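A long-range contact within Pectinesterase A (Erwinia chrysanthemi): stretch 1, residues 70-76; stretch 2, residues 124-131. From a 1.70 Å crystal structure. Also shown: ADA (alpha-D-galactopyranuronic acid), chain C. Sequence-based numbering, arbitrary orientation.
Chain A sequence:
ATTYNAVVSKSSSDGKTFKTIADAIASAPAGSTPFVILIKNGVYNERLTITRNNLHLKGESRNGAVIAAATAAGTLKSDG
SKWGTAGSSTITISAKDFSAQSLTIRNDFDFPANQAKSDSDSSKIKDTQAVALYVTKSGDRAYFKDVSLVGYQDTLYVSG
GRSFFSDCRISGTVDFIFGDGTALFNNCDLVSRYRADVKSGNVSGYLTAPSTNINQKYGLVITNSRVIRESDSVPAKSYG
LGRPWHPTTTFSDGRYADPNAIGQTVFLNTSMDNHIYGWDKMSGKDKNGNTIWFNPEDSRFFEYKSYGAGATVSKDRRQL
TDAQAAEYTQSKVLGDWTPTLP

Stretch 1 70-76: ATAAGTL
Stretch 2, residues 124-131: KIKDTQAV

Residues 70-76 and 124-131 meet as two irregular segments, neither forming regular helix or strand, and bury 336 Å² between them. The chain directions run opposite in register: the CA atoms of A72 and A130 lie 4.4 Å apart, and those of G74 and D127 4.6 Å apart, so that advancing along the first stretch means retreating along the second. I125, A73 and A72, which with G74 give up the most surface, organize the contact.

The first stretch approaches in extended form, T71 at phi/psi -150/120 and A72 at -98/162, then folds into a type I beta turn from A72 to T75, with A73 at -54/-36 and G74 at -87/-2. The turn is closed by the backbone bond from T75 N to A72 O (3.0 Å). T75, chi1 m (-57°), reinforces it by accepting a hydrogen bond at OG1 from A72 N (2.8 Å).

The turn's own backbone bond uses T75 N, and the amides of its two central residues, A73 and G74, bond to the second stretch instead. A73 N donates to Q129 O at 2.7 Å with an N-H...O angle of 157°, and G74 N donates to D127 O at 2.9 Å with a more bent angle of 135°. Successive donors thus engage acceptors two residues apart, across a segment whose backbone passes through D127 (-85/84), T128 (-91/3) and Q129 (-62/140). Q129 O also receives a CA-H...O contact from A72 CA (3.3 Å), and T71 O lies 3.6 Å from A130 CA in a similar contact.

A73 points its CB toward the second stretch, where it packs 3.4 Å from Q129 CG and 3.9 Å from D127 CB. Q129 adopts chi1 p (36°), chi2 m (-74°) and chi3 105°; its CB leaves sideways, but the side-chain end comes nearer, and NE2 lies 3.5 Å from O5 of the bound galacturonic acid. D127, chi1 m (-64°) and chi2 -5°, also directs its CB toward the turn.

I125 (-86/133) packs against A72, G74 and T75, its CB directed toward the first stretch. With chi1 m (-70°) and chi2 t (172°), its CD1 lies 4.2 Å from A72 CB, an apolar contact, and 3.9 Å from T75 OG1, while CG2 sits 3.8 Å from G74 CA. This last approach depends on glycine: an ideal CB on G74 would fall 2.6 Å from I125 CG2, a clash, and a tight 3.3 Å from D127 O.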

# COMPACT_ATOMS: atom_id res chain seq x y z
N ALA A 70 8.76 -9.77 -9.36
CA ALA A 70 9.71 -9.67 -8.25
C ALA A 70 10.73 -8.56 -8.49
O ALA A 70 11.59 -8.68 -9.38
CB ALA A 70 10.40 -11.01 -8.01
N THR A 71 10.63 -7.48 -7.72
CA THR A 71 11.55 -6.35 -7.85
C THR A 71 11.73 -5.66 -6.50
O THR A 71 10.75 -5.17 -5.93
CB THR A 71 11.04 -5.30 -8.88
OG1 THR A 71 10.41 -5.95 -9.99
CG2 THR A 71 12.19 -4.41 -9.38
N ALA A 72 12.96 -5.62 -5.99
CA ALA A 72 13.25 -4.82 -4.80
C ALA A 72 13.85 -3.48 -5.20
O ALA A 72 14.34 -3.33 -6.33
CB ALA A 72 14.19 -5.56 -3.85
N ALA A 73 13.83 -2.52 -4.28
CA ALA A 73 14.50 -1.23 -4.48
C ALA A 73 15.97 -1.42 -4.85
O ALA A 73 16.50 -0.69 -5.67
CB ALA A 73 14.37 -0.35 -3.25
N GLY A 74 16.59 -2.43 -4.24
CA GLY A 74 18.02 -2.71 -4.45
C GLY A 74 18.32 -3.61 -5.64
O GLY A 74 19.50 -3.88 -5.92
N THR A 75 17.28 -4.08 -6.33
CA THR A 75 17.46 -4.83 -7.57
C THR A 75 18.10 -3.90 -8.60
O THR A 75 17.70 -2.75 -8.73
CB THR A 75 16.12 -5.39 -8.11
OG1 THR A 75 15.50 -6.21 -7.12
CG2 THR A 75 16.32 -6.21 -9.38
N LEU A 76 19.10 -4.41 -9.31
CA LEU A 76 19.84 -3.60 -10.27
C LEU A 76 19.27 -3.68 -11.68
O LEU A 76 18.85 -4.74 -12.14
CB LEU A 76 21.33 -3.97 -10.26
CG LEU A 76 22.09 -3.81 -8.93
CD1 LEU A 76 23.52 -4.33 -9.07
CD2 LEU A 76 22.08 -2.37 -8.44
N LYS A 124 22.86 -10.49 -1.60
CA LYS A 124 21.99 -10.07 -0.50
C LYS A 124 21.71 -8.57 -0.59
O LYS A 124 22.63 -7.75 -0.49
CB LYS A 124 22.58 -10.44 0.87
CG LYS A 124 21.61 -10.27 2.03
CD LYS A 124 22.22 -10.70 3.36
CE LYS A 124 21.18 -10.70 4.46
NZ LYS A 124 21.69 -11.31 5.72
N ILE A 125 20.44 -8.23 -0.79
CA ILE A 125 19.99 -6.85 -1.00
C ILE A 125 19.74 -6.14 0.33
O ILE A 125 19.09 -6.70 1.22
CB ILE A 125 18.72 -6.84 -1.90
CG1 ILE A 125 19.08 -7.24 -3.34
CG2 ILE A 125 18.04 -5.47 -1.88
CD1 ILE A 125 17.88 -7.45 -4.26
N LYS A 126 20.24 -4.91 0.46
CA LYS A 126 20.00 -4.08 1.64
C LYS A 126 18.74 -3.23 1.50
O LYS A 126 18.02 -3.01 2.48
CB LYS A 126 21.21 -3.19 1.94
CG LYS A 126 22.37 -3.93 2.60
CD LYS A 126 23.60 -3.06 2.70
CE LYS A 126 24.75 -3.82 3.32
NZ LYS A 126 26.03 -3.07 3.23
N ASP A 127 18.49 -2.73 0.29
CA ASP A 127 17.30 -1.93 0.01
C ASP A 127 16.14 -2.85 -0.32
O ASP A 127 15.83 -3.12 -1.49
CB ASP A 127 17.57 -0.94 -1.14
CG ASP A 127 18.64 0.09 -0.80
OD1 ASP A 127 19.11 0.11 0.36
OD2 ASP A 127 19.01 0.88 -1.69
N THR A 128 15.49 -3.33 0.74
CA THR A 128 14.55 -4.44 0.68
C THR A 128 13.10 -4.03 0.44
O THR A 128 12.21 -4.89 0.39
CB THR A 128 14.63 -5.30 1.95
OG1 THR A 128 14.65 -4.45 3.10
CG2 THR A 128 15.91 -6.14 1.93
N GLN A 129 12.84 -2.74 0.26
CA GLN A 129 11.49 -2.33 -0.11
C GLN A 129 11.12 -2.94 -1.45
O GLN A 129 11.96 -3.03 -2.35
CB GLN A 129 11.29 -0.81 -0.08
CG GLN A 129 12.45 0.06 -0.51
CD GLN A 129 13.58 0.14 0.50
OE1 GLN A 129 14.60 -0.47 0.31
NE2 GLN A 129 13.40 0.92 1.57
N ALA A 130 9.88 -3.40 -1.57
CA ALA A 130 9.43 -4.05 -2.79
C ALA A 130 7.92 -3.84 -2.92
O ALA A 130 7.11 -4.60 -2.38
CB ALA A 130 9.80 -5.54 -2.78
N VAL A 131 7.57 -2.78 -3.64
CA VAL A 131 6.20 -2.30 -3.74
C VAL A 131 5.34 -3.17 -4.67
O VAL A 131 5.77 -3.52 -5.76
CB VAL A 131 6.19 -0.83 -4.23
CG1 VAL A 131 4.76 -0.31 -4.35
CG2 VAL A 131 7.00 0.06 -3.30
C1 ADA C . 13.95 1.91 5.57
C2 ADA C . 14.43 3.35 5.39
C3 ADA C . 13.32 4.32 5.80
C4 ADA C . 12.03 3.99 5.04
C5 ADA C . 11.65 2.54 5.31
C6 ADA C . 10.39 2.10 4.61
O2 ADA C . 15.60 3.56 6.19
O3 ADA C . 13.73 5.67 5.54
O4 ADA C . 12.26 4.14 3.63
O5 ADA C . 12.72 1.70 4.87
O6B ADA C . 9.36 2.82 4.61
O6A ADA C . 10.43 0.99 4.04